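Long-range contacts in LIP (Serratia marcescens, PDB 4A1R), which is a membrane-bound lipoprotein component of the type VI secretion system, of the TssJ family, and probably serves as an outer-membrane part of that machine: residues Val35-Ser40 and Ser63-Asp68; Ala89-Val94 and Ser109-Glu114; Arg9-Phe14 and Gly78-Gly83; Ala29-Arg34 and Ala96-Leu101; Ala47-Leu52 and Lys104-Ser109. One frame throughout, in Å; residues are numbered along the deposited sequence. Where two conformers were deposited one is given.

Contact 1 of 5, residues Val35-Ser40 and Ser63-Asp68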
# COMPACT_ATOMS: atom_id res chain seq x y z
N VAL A 35 3.34 2.68 -2.83
CA VAL A 35 3.26 1.30 -2.37
C VAL A 35 4.69 0.90 -2.15
O VAL A 35 5.51 1.03 -3.06
CB VAL A 35 2.54 0.37 -3.39
CG1 VAL A 35 2.68 -1.09 -2.96
CG2 VAL A 35 1.07 0.73 -3.52
N LEU A 36 4.99 0.45 -0.93
CA LEU A 36 6.35 0.14 -0.57
C LEU A 36 6.47 -1.34 -0.17
O LEU A 36 5.69 -1.84 0.62
CB LEU A 36 6.84 1.05 0.57
CG LEU A 36 7.01 2.57 0.31
CD1 LEU A 36 5.69 3.27 0.06
CD2 LEU A 36 7.63 3.21 1.54
N LEU A 37 7.48 -2.02 -0.71
CA LEU A 37 7.77 -3.36 -0.26
C LEU A 37 8.76 -3.29 0.90
O LEU A 37 9.84 -2.68 0.79
CB LEU A 37 8.31 -4.19 -1.43
CG LEU A 37 8.46 -5.68 -1.16
CD1 LEU A 37 7.08 -6.33 -1.19
CD2 LEU A 37 9.36 -6.27 -2.23
N LEU A 38 8.38 -3.90 2.02
CA LEU A 38 9.09 -3.74 3.27
C LEU A 38 9.53 -5.05 3.90
O LEU A 38 8.77 -6.03 3.95
CB LEU A 38 8.22 -2.97 4.30
CG LEU A 38 7.67 -1.59 3.89
CD1 LEU A 38 6.59 -1.17 4.89
CD2 LEU A 38 8.74 -0.51 3.76
N ARG A 39 10.77 -5.03 4.41
CA ARG A 39 11.34 -6.08 5.25
C ARG A 39 10.65 -6.13 6.59
O ARG A 39 10.55 -7.19 7.21
CB ARG A 39 12.81 -5.80 5.53
CG ARG A 39 13.76 -6.29 4.46
CD ARG A 39 15.12 -6.58 5.07
NE ARG A 39 16.19 -5.99 4.26
CZ ARG A 39 16.76 -6.57 3.21
NH1 ARG A 39 16.39 -7.78 2.83
NH2 ARG A 39 17.71 -5.93 2.54
N SER A 40 10.21 -4.95 7.04
CA SER A 40 9.54 -4.79 8.33
C SER A 40 8.80 -3.46 8.29
O SER A 40 9.14 -2.59 7.48
CB SER A 40 10.57 -4.79 9.45
OG SER A 40 11.71 -4.04 9.06
N SER A 63 15.06 -1.57 5.70
CA SER A 63 13.68 -2.04 5.75
C SER A 63 12.94 -1.84 4.43
O SER A 63 11.97 -2.53 4.17
CB SER A 63 12.89 -1.49 6.95
OG SER A 63 12.39 -0.18 6.70
N LEU A 64 13.44 -0.96 3.57
CA LEU A 64 12.78 -0.71 2.30
C LEU A 64 13.37 -1.54 1.15
O LEU A 64 14.51 -1.33 0.72
CB LEU A 64 12.76 0.79 1.98
CG LEU A 64 12.16 1.22 0.62
CD1 LEU A 64 10.67 0.97 0.52
CD2 LEU A 64 12.52 2.66 0.27
N LEU A 65 12.57 -2.46 0.67
CA LEU A 65 12.95 -3.30 -0.45
C LEU A 65 12.65 -2.66 -1.78
O LEU A 65 13.49 -2.66 -2.67
CB LEU A 65 12.25 -4.66 -0.36
CG LEU A 65 12.59 -5.49 0.88
CD1 LEU A 65 12.01 -6.89 0.75
CD2 LEU A 65 14.10 -5.53 1.11
N ASP A 66 11.45 -2.12 -1.94
CA ASP A 66 11.02 -1.65 -3.26
C ASP A 66 9.94 -0.59 -3.06
O ASP A 66 9.28 -0.62 -2.04
CB ASP A 66 10.41 -2.84 -4.03
CG ASP A 66 10.54 -2.69 -5.52
OD1 ASP A 66 11.12 -1.68 -5.98
OD2 ASP A 66 10.05 -3.60 -6.24
N SER A 67 9.78 0.34 -4.01
CA SER A 67 8.61 1.27 -3.98
C SER A 67 8.07 1.68 -5.35
O SER A 67 8.81 1.74 -6.34
CB SER A 67 8.90 2.50 -3.13
OG SER A 67 9.96 3.20 -3.70
N ASP A 68 6.78 1.96 -5.40
CA ASP A 68 6.12 2.36 -6.64
C ASP A 68 5.04 3.35 -6.29
O ASP A 68 4.78 3.60 -5.09
CB ASP A 68 5.61 1.15 -7.44
CG ASP A 68 5.47 1.43 -8.97
OD1 ASP A 68 5.88 2.51 -9.50
OD2 ASP A 68 4.93 0.54 -9.66
O HOH W 1 9.74 -0.10 7.98
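Arg39 lays its side chain across Leu65 at about a right angle. Its CB lies 3.6 Å from Ser63 O, and CG comes to 3.5 Å from Leu65 CD2. Beyond the bend at chi3 (-133°) the guanidinium turns one face to Leu65 CD2, which sits over its centre, 3.5 Å from Arg39 CZ; NE bonds to Asn62 O and NH1 forms a salt bridge with Asp88. The backbones beneath are antiparallel neighbours, strand 31-38 an inner strand of its sheet and strand 64-72 at the sheet's edge, and a classic beta bulge interrupts them: Leu65 and Asp66 both face Leu37. Leu37 O therefore takes two N-H groups from the same face of its plane, Leu65 N at 2.7 Å and Asp66 N at 3.2 Å. Leu37 CD2 packs on Leu65 CB, while Leu64 CD1 reaches Leu36 CB (3.8 Å) and Leu38 CD2 on the other face of the sheet, toward helices 42-46 and 49-60. A water donates to Ser40 O and Ser63 OG, the latter also bonded to Leu60 O.

Contact 2 of 5, residues Ala89-Val94 and Ser109-Glu114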
# COMPACT_ATOMS: atom_id res chain seq x y z
N ALA A 89 10.45 -10.15 2.03
CA ALA A 89 9.38 -9.17 2.15
C ALA A 89 8.38 -9.64 3.20
O ALA A 89 7.91 -10.76 3.12
CB ALA A 89 8.71 -8.99 0.81
N ARG A 90 8.07 -8.79 4.17
CA ARG A 90 7.09 -9.15 5.22
C ARG A 90 5.85 -8.23 5.27
O ARG A 90 4.81 -8.58 5.85
CB ARG A 90 7.77 -9.21 6.59
CG ARG A 90 8.84 -10.29 6.71
CD ARG A 90 8.27 -11.68 6.46
NE ARG A 90 9.28 -12.73 6.58
CZ ARG A 90 10.06 -13.17 5.59
NH1 ARG A 90 9.98 -12.66 4.37
NH2 ARG A 90 10.95 -14.13 5.82
N TYR A 91 5.96 -7.05 4.67
CA TYR A 91 4.83 -6.10 4.69
C TYR A 91 4.76 -5.31 3.38
O TYR A 91 5.78 -5.07 2.77
CB TYR A 91 5.00 -5.10 5.84
CG TYR A 91 4.90 -5.70 7.25
CD1 TYR A 91 3.65 -5.87 7.86
CD2 TYR A 91 6.04 -6.07 7.97
CE1 TYR A 91 3.55 -6.42 9.13
CE2 TYR A 91 5.95 -6.61 9.24
CZ TYR A 91 4.71 -6.78 9.81
OH TYR A 91 4.60 -7.31 11.08
N ILE A 92 3.54 -4.96 2.96
CA ILE A 92 3.30 -3.91 1.94
C ILE A 92 2.81 -2.64 2.66
O ILE A 92 1.75 -2.65 3.32
CB ILE A 92 2.24 -4.36 0.88
CG1 ILE A 92 2.65 -5.65 0.19
CG2 ILE A 92 1.94 -3.26 -0.14
CD1 ILE A 92 4.04 -5.66 -0.42
N GLY A 93 3.58 -1.55 2.57
CA GLY A 93 3.15 -0.26 3.15
C GLY A 93 2.43 0.56 2.08
O GLY A 93 2.84 0.56 0.91
N VAL A 94 1.37 1.26 2.44
CA VAL A 94 0.64 2.07 1.45
C VAL A 94 0.53 3.45 2.08
O VAL A 94 0.19 3.56 3.28
CB VAL A 94 -0.75 1.51 1.08
CG1 VAL A 94 -1.37 2.30 -0.08
CG2 VAL A 94 -0.69 0.03 0.72
N SER A 109 -0.17 -0.52 6.78
CA SER A 109 0.77 -1.63 6.59
C SER A 109 -0.02 -2.92 6.48
O SER A 109 -0.86 -3.22 7.33
CB SER A 109 1.70 -1.72 7.79
OG SER A 109 2.69 -2.71 7.55
N LEU A 110 0.24 -3.69 5.43
CA LEU A 110 -0.41 -4.98 5.26
C LEU A 110 0.61 -6.10 5.40
O LEU A 110 1.56 -6.18 4.61
CB LEU A 110 -1.07 -5.05 3.88
CG LEU A 110 -2.05 -3.94 3.51
CD1 LEU A 110 -2.28 -4.02 2.01
CD2 LEU A 110 -3.37 -4.01 4.29
N PRO A 111 0.43 -6.99 6.40
CA PRO A 111 1.34 -8.11 6.57
C PRO A 111 1.19 -9.11 5.44
O PRO A 111 0.06 -9.48 5.08
CB PRO A 111 0.89 -8.76 7.90
CG PRO A 111 0.02 -7.74 8.56
CD PRO A 111 -0.63 -7.01 7.42
N LEU A 112 2.32 -9.50 4.87
CA LEU A 112 2.38 -10.60 3.93
C LEU A 112 2.37 -11.93 4.67
O LEU A 112 2.80 -11.99 5.83
CB LEU A 112 3.65 -10.49 3.10
CG LEU A 112 3.53 -9.40 2.04
CD1 LEU A 112 4.89 -8.82 1.65
CD2 LEU A 112 2.83 -9.91 0.81
N PRO A 113 1.90 -12.99 4.03
CA PRO A 113 1.86 -14.26 4.76
C PRO A 113 3.27 -14.74 5.08
O PRO A 113 4.22 -14.43 4.34
CB PRO A 113 1.19 -15.22 3.78
CG PRO A 113 1.33 -14.57 2.43
CD PRO A 113 1.26 -13.09 2.70
N GLU A 114 3.40 -15.45 6.20
CA GLU A 114 4.64 -16.14 6.55
C GLU A 114 4.59 -17.61 6.12
O GLU A 114 3.52 -18.12 5.79
CB GLU A 114 4.91 -15.99 8.06
CG GLU A 114 5.91 -14.89 8.39
CD GLU A 114 5.73 -14.28 9.77
OE1 GLU A 114 4.62 -14.40 10.35
OE2 GLU A 114 6.71 -13.68 10.27
O HOH W 2 3.79 -10.62 7.78
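Ala89 meets Leu112 through its methyl: CB lies 3.9 Å from Leu112 CD1. At Arg90 the contact passes to the backbone, where Arg90 O accepts from Leu112 N at 2.8 Å, the donor standing well above the carbonyl plane; a water donates to this oxygen and to Leu112 O. The Arg90 guanidinium folds back, NH1 bonding to Ala89 O and to Leu87 O. Next, Tyr91 packs on Pro111, its CE1 3.8 Å from Pro111 CB. Tyr91 CG stands anti to the carbonyl carbon (chi1 -67°), and CD1 comes 3.3 Å from Ser109 OG, a hydroxyl hydrogen-bonded to Asp41. Ile92 pairs with Leu110 through two backbone bonds, Ile92 N to Leu110 O at 2.9 Å and Leu110 N to Ile92 O at 2.8 Å, and Ile92 CD1 also touches Leu112 CD1. Gly93 lies opposite Ser109 in a non-hydrogen-bonded pair. The two strands form an antiparallel beta hairpin, 107-111 being an outermost strand of its sheet. On the other flank of 91-96 runs strand 31-38, with a classic bulge where Arg90 and Tyr91 both face Leu38; Ile92 and Leu110 rest on Leu12 of strand 9-16 in the opposing sheet, and Leu112 on Leu131 of strand 130-138.

Contact 3 of 5, residues Arg9-Phe14 and Gly78-Gly83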
# COMPACT_ATOMS: atom_id res chain seq x y z
N ARG A 9 4.42 -12.83 -6.39
CA ARG A 9 3.97 -11.47 -6.68
C ARG A 9 2.74 -11.04 -5.92
O ARG A 9 2.06 -11.86 -5.27
CB ARG A 9 3.89 -11.18 -8.19
CG ARG A 9 3.20 -12.18 -9.09
CD ARG A 9 3.43 -11.82 -10.57
NE ARG A 9 3.00 -10.45 -10.92
CZ ARG A 9 3.82 -9.41 -11.15
NH1 ARG A 9 5.13 -9.54 -11.10
NH2 ARG A 9 3.31 -8.23 -11.44
N TYR A 10 2.47 -9.73 -5.94
CA TYR A 10 1.31 -9.17 -5.21
C TYR A 10 0.62 -8.16 -6.09
O TYR A 10 1.22 -7.63 -7.05
CB TYR A 10 1.77 -8.50 -3.90
CG TYR A 10 2.65 -7.28 -4.15
CD1 TYR A 10 4.02 -7.44 -4.27
CD2 TYR A 10 2.10 -5.99 -4.29
CE1 TYR A 10 4.85 -6.37 -4.56
CE2 TYR A 10 2.93 -4.90 -4.57
CZ TYR A 10 4.32 -5.10 -4.69
OH TYR A 10 5.21 -4.09 -4.93
N SER A 11 -0.63 -7.86 -5.77
CA SER A 11 -1.26 -6.67 -6.34
C SER A 11 -2.36 -6.11 -5.45
O SER A 11 -2.97 -6.84 -4.63
CB SER A 11 -1.78 -6.93 -7.74
OG SER A 11 -2.99 -7.62 -7.70
N LEU A 12 -2.57 -4.81 -5.61
CA LEU A 12 -3.56 -4.06 -4.85
C LEU A 12 -4.48 -3.42 -5.83
O LEU A 12 -4.03 -2.81 -6.83
CB LEU A 12 -2.87 -2.97 -4.02
CG LEU A 12 -1.85 -3.42 -2.97
CD1 LEU A 12 -1.25 -2.26 -2.18
CD2 LEU A 12 -2.53 -4.37 -2.00
N VAL A 13 -5.78 -3.51 -5.57
CA VAL A 13 -6.74 -2.88 -6.44
C VAL A 13 -7.39 -1.72 -5.67
O VAL A 13 -7.91 -1.92 -4.58
CB VAL A 13 -7.86 -3.85 -6.84
CG1 VAL A 13 -8.72 -3.20 -7.91
CG2 VAL A 13 -7.30 -5.16 -7.36
N PHE A 14 -7.39 -0.53 -6.26
CA PHE A 14 -7.77 0.70 -5.53
C PHE A 14 -9.06 1.26 -6.08
O PHE A 14 -9.26 1.30 -7.31
CB PHE A 14 -6.65 1.77 -5.58
CG PHE A 14 -5.46 1.46 -4.75
CD1 PHE A 14 -4.43 0.64 -5.24
CD2 PHE A 14 -5.36 1.97 -3.45
CE1 PHE A 14 -3.33 0.33 -4.46
CE2 PHE A 14 -4.26 1.67 -2.66
CZ PHE A 14 -3.23 0.87 -3.17
N GLY A 78 -11.25 0.16 -9.23
CA GLY A 78 -10.53 -0.98 -9.82
C GLY A 78 -9.17 -0.70 -10.42
O GLY A 78 -8.72 -1.40 -11.35
N LYS A 79 -8.48 0.31 -9.90
CA LYS A 79 -7.18 0.64 -10.43
C LYS A 79 -6.18 -0.27 -9.75
O LYS A 79 -6.10 -0.29 -8.51
CB LYS A 79 -6.87 2.12 -10.18
CG LYS A 79 -5.46 2.53 -10.57
CD LYS A 79 -5.32 4.02 -10.64
CE LYS A 79 -4.97 4.46 -12.06
NZ LYS A 79 -5.01 5.93 -12.24
N LYS A 80 -5.40 -1.01 -10.56
CA LYS A 80 -4.54 -2.07 -10.06
C LYS A 80 -3.06 -1.70 -10.14
O LYS A 80 -2.56 -1.24 -11.18
CB LYS A 80 -4.78 -3.39 -10.83
CG LYS A 80 -3.92 -4.55 -10.32
CD LYS A 80 -4.33 -5.89 -10.93
CE LYS A 80 -5.71 -6.35 -10.45
NZ LYS A 80 -6.05 -7.68 -11.08
N LEU A 81 -2.35 -1.93 -9.05
CA LEU A 81 -0.92 -1.81 -9.06
C LEU A 81 -0.35 -3.05 -8.40
O LEU A 81 -0.77 -3.44 -7.32
CB LEU A 81 -0.45 -0.55 -8.32
CG LEU A 81 1.05 -0.20 -8.47
CD1 LEU A 81 1.32 0.37 -9.85
CD2 LEU A 81 1.50 0.77 -7.39
N GLY A 82 0.62 -3.68 -9.05
CA GLY A 82 1.27 -4.84 -8.48
C GLY A 82 2.73 -4.93 -8.83
O GLY A 82 3.23 -4.13 -9.63
N GLY A 83 3.42 -5.90 -8.23
CA GLY A 83 4.83 -6.09 -8.52
C GLY A 83 5.26 -7.45 -7.99
O GLY A 83 4.44 -8.22 -7.51
O HOH W 3 -4.10 -9.10 -9.86
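Tyr10 turns one face of its ring to Gly83, whose N lies 3.7 Å above the plane, offset toward the rim. Phe14 instead presents an edge, with Lys79 O in the ring plane; its ring makes an edge-to-face pair with Phe70 of strand 64-72. Tyr10 and Phe14 belong to strand 9-16, which pairs antiparallel with strand 79-84, an outermost strand of one sheet of the beta-sandwich. Tyr10 CG lies between the backbone N and the carbonyl carbon (chi1 65°), 3.9 Å from Gly83 O. Six backbone bonds join the strands in three reciprocal pairs: Tyr10 with Gly83, Leu12 with Leu81 and Phe14 with Lys79. Tyr10 N to Gly83 O, 2.9 Å long, is nearly straight at 169°. Gly82 CA comes within 3.8 Å of Ser11 CA, an approach that leaves no room for a side chain beside Tyr10 O and Ser11 CB. On the side of Leu12 and Phe14 the other sheet packs, with Val35, Ile33 and Val94 against them; Lys79 NZ reaches Phe71 O and Gln76. A G1 bulge ends the pairing where Gly78, at positive phi, and Lys79 both face Phe14. On the Ser11 and Val13 face, Lys80 CE touches Val13 CG2 at 3.7 Å, and one water bridges Lys80 NZ, 2.7 Å away, and Ser11 OG, 2.8 Å away.

Contact 4 of 5, residues Ala29-Arg34 and Ala96-Leu101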
# COMPACT_ATOMS: atom_id res chain seq x y z
N ALA A 29 -9.67 16.06 -5.48
CA ALA A 29 -8.46 16.11 -6.31
C ALA A 29 -7.79 14.75 -6.32
O ALA A 29 -7.87 14.01 -5.32
CB ALA A 29 -7.51 17.16 -5.76
N PRO A 30 -7.14 14.42 -7.45
CA PRO A 30 -6.42 13.16 -7.53
C PRO A 30 -5.48 13.05 -6.36
O PRO A 30 -4.99 14.06 -5.86
CB PRO A 30 -5.65 13.28 -8.86
CG PRO A 30 -6.48 14.22 -9.69
CD PRO A 30 -7.13 15.16 -8.73
N ILE A 31 -5.22 11.82 -5.92
CA ILE A 31 -4.35 11.65 -4.77
C ILE A 31 -3.21 10.69 -5.13
O ILE A 31 -3.40 9.71 -5.86
CB ILE A 31 -5.19 11.18 -3.54
CG1 ILE A 31 -4.33 11.06 -2.30
CG2 ILE A 31 -5.95 9.89 -3.89
CD1 ILE A 31 -5.10 10.95 -0.98
N LYS A 32 -2.01 11.02 -4.64
CA LYS A 32 -0.81 10.22 -4.89
C LYS A 32 -0.79 9.05 -3.92
O LYS A 32 -0.89 9.26 -2.69
CB LYS A 32 0.49 11.04 -4.73
CG LYS A 32 1.77 10.20 -4.99
CD LYS A 32 3.07 11.01 -4.82
CE LYS A 32 3.47 11.67 -6.14
NZ LYS A 32 4.96 11.83 -6.13
N ILE A 33 -0.64 7.85 -4.48
CA ILE A 33 -0.55 6.63 -3.69
C ILE A 33 0.83 6.06 -3.85
O ILE A 33 1.30 5.90 -4.98
CB ILE A 33 -1.58 5.57 -4.15
CG1 ILE A 33 -3.02 6.14 -4.19
CG2 ILE A 33 -1.48 4.31 -3.29
CD1 ILE A 33 -3.63 6.42 -2.83
N ARG A 34 1.49 5.77 -2.73
CA ARG A 34 2.76 5.04 -2.82
C ARG A 34 2.63 3.64 -2.24
O ARG A 34 1.90 3.41 -1.29
CB ARG A 34 3.86 5.84 -2.14
CG ARG A 34 4.04 7.24 -2.75
CD ARG A 34 5.11 8.00 -2.00
NE ARG A 34 6.40 7.32 -2.07
CZ ARG A 34 7.47 7.62 -1.33
NH1 ARG A 34 7.42 8.59 -0.42
NH2 ARG A 34 8.59 6.94 -1.50
N ALA A 96 -1.03 7.46 1.26
CA ALA A 96 -1.93 8.26 0.39
C ALA A 96 -1.63 9.71 0.76
O ALA A 96 -1.80 10.08 1.92
CB ALA A 96 -3.38 7.97 0.73
N GLU A 97 -1.18 10.52 -0.19
CA GLU A 97 -0.73 11.90 0.15
C GLU A 97 -1.92 12.88 0.11
O GLU A 97 -2.06 13.71 -0.81
CB GLU A 97 0.41 12.33 -0.79
CG GLU A 97 1.61 11.36 -0.76
CD GLU A 97 2.90 11.90 -1.41
OE1 GLU A 97 2.87 12.98 -2.01
OE2 GLU A 97 3.95 11.21 -1.29
N TYR A 98 -2.83 12.73 1.07
CA TYR A 98 -3.96 13.66 1.21
C TYR A 98 -3.44 15.10 1.38
O TYR A 98 -2.45 15.32 2.09
CB TYR A 98 -4.77 13.33 2.47
CG TYR A 98 -5.59 12.05 2.36
CD1 TYR A 98 -6.88 12.07 1.83
CD2 TYR A 98 -5.06 10.83 2.78
CE1 TYR A 98 -7.64 10.92 1.74
CE2 TYR A 98 -5.80 9.67 2.67
CZ TYR A 98 -7.08 9.71 2.14
OH TYR A 98 -7.83 8.55 2.04
N GLN A 99 -4.15 16.06 0.81
CA GLN A 99 -3.79 17.51 1.02
C GLN A 99 -4.02 18.02 2.44
O GLN A 99 -3.39 18.99 2.89
CB GLN A 99 -4.57 18.41 0.08
CG GLN A 99 -4.48 18.13 -1.41
CD GLN A 99 -5.30 19.14 -2.18
OE1 GLN A 99 -5.92 20.03 -1.58
NE2 GLN A 99 -5.29 19.05 -3.50
N ASN A 100 -4.93 17.37 3.16
CA ASN A 100 -5.22 17.72 4.54
C ASN A 100 -5.01 16.51 5.39
O ASN A 100 -5.92 15.74 5.60
CB ASN A 100 -6.68 18.18 4.68
CG ASN A 100 -6.87 19.62 4.28
OD1 ASN A 100 -7.41 19.92 3.21
ND2 ASN A 100 -6.38 20.52 5.11
N LEU A 101 -3.79 16.37 5.88
CA LEU A 101 -3.34 15.15 6.53
C LEU A 101 -4.01 14.87 7.88
O LEU A 101 -4.17 13.70 8.28
CB LEU A 101 -1.85 15.27 6.79
CG LEU A 101 -0.84 14.84 5.75
CD1 LEU A 101 0.48 14.94 6.47
CD2 LEU A 101 -1.07 13.42 5.23
O HOH W 4 -1.63 13.77 -3.33
O HOH W 5 5.92 11.73 -2.82
O HOH W 6 5.07 9.73 0.64
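Ile31 sets its CD1 over the centre of the Tyr98 ring, 3.5 Å from the centroid and only 10° off the normal, a CH-pi contact. The contact lies where strand 31-38 of the antiparallel sheet begins and strand 91-96 runs out into a loop. Ile31 CD1 also touches Ala96 CB at 3.8 Å, and Ile33 CD1 reaches that CB too. With CG1 anti to the backbone N (chi1 -177°) and chi2 likewise extended, Ile31 puts CD1 onto the ring. Glu97, whose N donates to Lys32 O at 2.8 Å, is the centre of an inverse gamma turn. Lys32 and Glu97 run side by side, pointing the same way, with Lys32 CD 3.4 Å from Glu97 OE1. One water spans Lys32 N and Glu97 O. Farther out, other residues hold the ends: Tyr98 OH bonds to Gly138 O, Lys32 NZ to Gln69, Glu97 OE1 to Gln53 and Arg34 NH1 to Leu52 O, the last two joining the contact to helix 49-60. The Arg34 guanidinium and Glu97 carboxylate planes stand 78° apart, and a water in the guanidinium plane accepts from Arg34 NH1 at 2.8 Å and donates to Glu97 OE2 at 2.7 Å.

Contact 5 of 5, residues Ala47-Leu52 and Lys104-Ser109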
# COMPACT_ATOMS: atom_id res chain seq x y z
N ALA A 47 7.77 6.59 11.10
CA ALA A 47 8.35 7.75 10.39
C ALA A 47 7.33 8.90 10.24
O ALA A 47 6.11 8.66 10.17
CB ALA A 47 8.88 7.32 9.04
N ASP A 48 7.81 10.16 10.21
CA ASP A 48 6.84 11.22 9.93
C ASP A 48 6.52 11.37 8.45
O ASP A 48 7.28 10.88 7.61
CB ASP A 48 7.08 12.55 10.67
CG ASP A 48 8.40 13.20 10.37
OD1 ASP A 48 9.00 12.98 9.30
OD2 ASP A 48 8.84 13.97 11.25
N PHE A 49 5.39 12.00 8.13
CA PHE A 49 4.97 12.16 6.74
C PHE A 49 6.04 12.75 5.84
O PHE A 49 6.32 12.19 4.77
CB PHE A 49 3.71 13.01 6.63
CG PHE A 49 3.17 13.11 5.23
CD1 PHE A 49 2.36 12.08 4.71
CD2 PHE A 49 3.47 14.20 4.41
CE1 PHE A 49 1.84 12.17 3.41
CE2 PHE A 49 2.95 14.30 3.12
CZ PHE A 49 2.14 13.28 2.62
N PHE A 50 6.65 13.85 6.28
CA PHE A 50 7.66 14.51 5.42
C PHE A 50 8.83 13.61 5.04
O PHE A 50 9.20 13.54 3.85
CB PHE A 50 8.21 15.78 6.04
CG PHE A 50 9.18 16.51 5.13
CD1 PHE A 50 8.71 17.30 4.09
CD2 PHE A 50 10.54 16.33 5.27
CE1 PHE A 50 9.59 17.95 3.24
CE2 PHE A 50 11.43 16.98 4.41
CZ PHE A 50 10.95 17.79 3.40
N SER A 51 9.39 12.93 6.03
CA SER A 51 10.52 12.00 5.84
C SER A 51 10.25 10.94 4.79
O SER A 51 11.06 10.74 3.89
CB SER A 51 10.86 11.30 7.16
OG SER A 51 11.35 12.25 8.08
N LEU A 52 9.11 10.27 4.91
CA LEU A 52 8.68 9.29 3.95
C LEU A 52 8.48 9.90 2.57
O LEU A 52 8.89 9.30 1.56
CB LEU A 52 7.36 8.64 4.43
CG LEU A 52 7.41 7.64 5.56
CD1 LEU A 52 6.00 7.19 5.96
CD2 LEU A 52 8.27 6.43 5.18
N LYS A 104 -6.57 11.85 9.11
CA LYS A 104 -6.74 10.90 8.01
C LYS A 104 -5.83 9.71 8.21
O LYS A 104 -4.72 9.84 8.76
CB LYS A 104 -6.44 11.56 6.65
CG LYS A 104 -7.20 12.84 6.39
CD LYS A 104 -8.25 12.70 5.31
CE LYS A 104 -8.81 14.06 4.93
NZ LYS A 104 -8.52 15.05 6.04
N THR A 105 -6.30 8.52 7.80
CA THR A 105 -5.43 7.35 7.81
C THR A 105 -4.66 7.38 6.48
O THR A 105 -5.10 6.83 5.47
CB THR A 105 -6.24 6.03 7.99
OG1 THR A 105 -7.06 6.14 9.17
CG2 THR A 105 -5.30 4.81 8.15
N TRP A 106 -3.53 8.09 6.50
CA TRP A 106 -2.74 8.31 5.28
C TRP A 106 -1.71 7.23 5.05
O TRP A 106 -1.04 7.22 4.01
CB TRP A 106 -2.06 9.69 5.30
CG TRP A 106 -1.22 10.01 6.51
CD1 TRP A 106 -1.61 10.78 7.62
CD2 TRP A 106 0.19 9.66 6.78
NE1 TRP A 106 -0.59 10.91 8.50
CE2 TRP A 106 0.52 10.26 8.08
CE3 TRP A 106 1.19 8.96 6.09
CZ2 TRP A 106 1.78 10.14 8.65
CZ3 TRP A 106 2.45 8.82 6.69
CH2 TRP A 106 2.74 9.39 7.95
N ARG A 107 -1.54 6.36 6.04
CA ARG A 107 -0.62 5.18 5.89
C ARG A 107 -1.25 3.90 6.44
O ARG A 107 -1.91 3.92 7.52
CB ARG A 107 0.70 5.49 6.60
CG ARG A 107 1.37 4.38 7.38
CD ARG A 107 2.54 4.93 8.22
NE ARG A 107 2.11 5.80 9.32
CZ ARG A 107 2.92 6.61 10.00
NH1 ARG A 107 4.23 6.66 9.74
NH2 ARG A 107 2.41 7.38 10.97
N ILE A 108 -1.08 2.80 5.70
CA ILE A 108 -1.43 1.47 6.23
C ILE A 108 -0.31 0.48 5.92
O ILE A 108 0.43 0.64 4.94
CB ILE A 108 -2.80 0.92 5.72
CG1 ILE A 108 -2.77 0.62 4.20
CG2 ILE A 108 -3.99 1.76 6.18
CD1 ILE A 108 -4.06 0.07 3.62
N SER A 109 -0.17 -0.52 6.78
CA SER A 109 0.77 -1.63 6.59
C SER A 109 -0.02 -2.92 6.48
O SER A 109 -0.86 -3.22 7.33
CB SER A 109 1.70 -1.72 7.79
OG SER A 109 2.69 -2.71 7.55
O HOH W 7 4.20 8.61 12.55
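Ala47 O accepts from Arg107 NH1 at 2.8 Å, the donor lying in the carbonyl plane on a lone pair, although the oxygen is tilted 18° from the guanidinium plane. NH1 also bonds to Phe44 O of helix 42-46, so a single nitrogen grips two backbone carbonyls. A water in the guanidinium plane accepts from Arg107 NH2 at 2.7 Å. One face of the guanidinium is covered within its own segment by Trp106, whose CH2 stands over its centre, 3.4 Å above the plane. The indole takes Phe49 in a T-shaped stack: the phenyl edge points at the six-membered ring, planes at 90° and centroids 5.2 Å apart, with Phe49 CD1 3.6 Å from Trp106 CE3. Phe49 CB adds a CH-pi contact over the same ring. The start of helix 49-60 thus packs where strand 107-111, an outermost strand, begins, on the face of the beta-sandwich turned away from the second sheet. Trp106 CG, between the backbone N and the carbonyl carbon (chi1 53°), starts the indole toward the helix. Leu52 CD1 meets the indole at its edge, in plane, 4.0 Å from Trp106 CZ3, and Leu101 packs on both aromatic rings. Asp48 is the N-cap of helix 49-60: its OD1 accepts from Ser51 N at 3.3 Å and from Ser51 OG, the two donors approaching from opposite faces of the carboxylate.

Overall arrangement
Contacts 1, 2 and 4 lie in or at the end of the antiparallel sheet ordered 64-72, 31-38, 91-96, 107-111; contact 3 builds the edge of the second, mixed sheet. Contacts 1 and 2 lie side by side, centres about 9 Å apart, joined by backbone bonds between strands 31-38 and 91-96. Contact 3, about 15 Å from contact 1 centre to centre, packs Leu12 and Phe14 against that sheet, closing the sandwich core. Contact 5 lies across the chain's centre from contact 3, where helix 49-60 covers the first sheet; Arg34 and Leu52 link it to contact 4. In sequence, contact 1 closes before contact 2 opens, whereas contacts 4 and 5 interleave, tying distant chain regions into one domain.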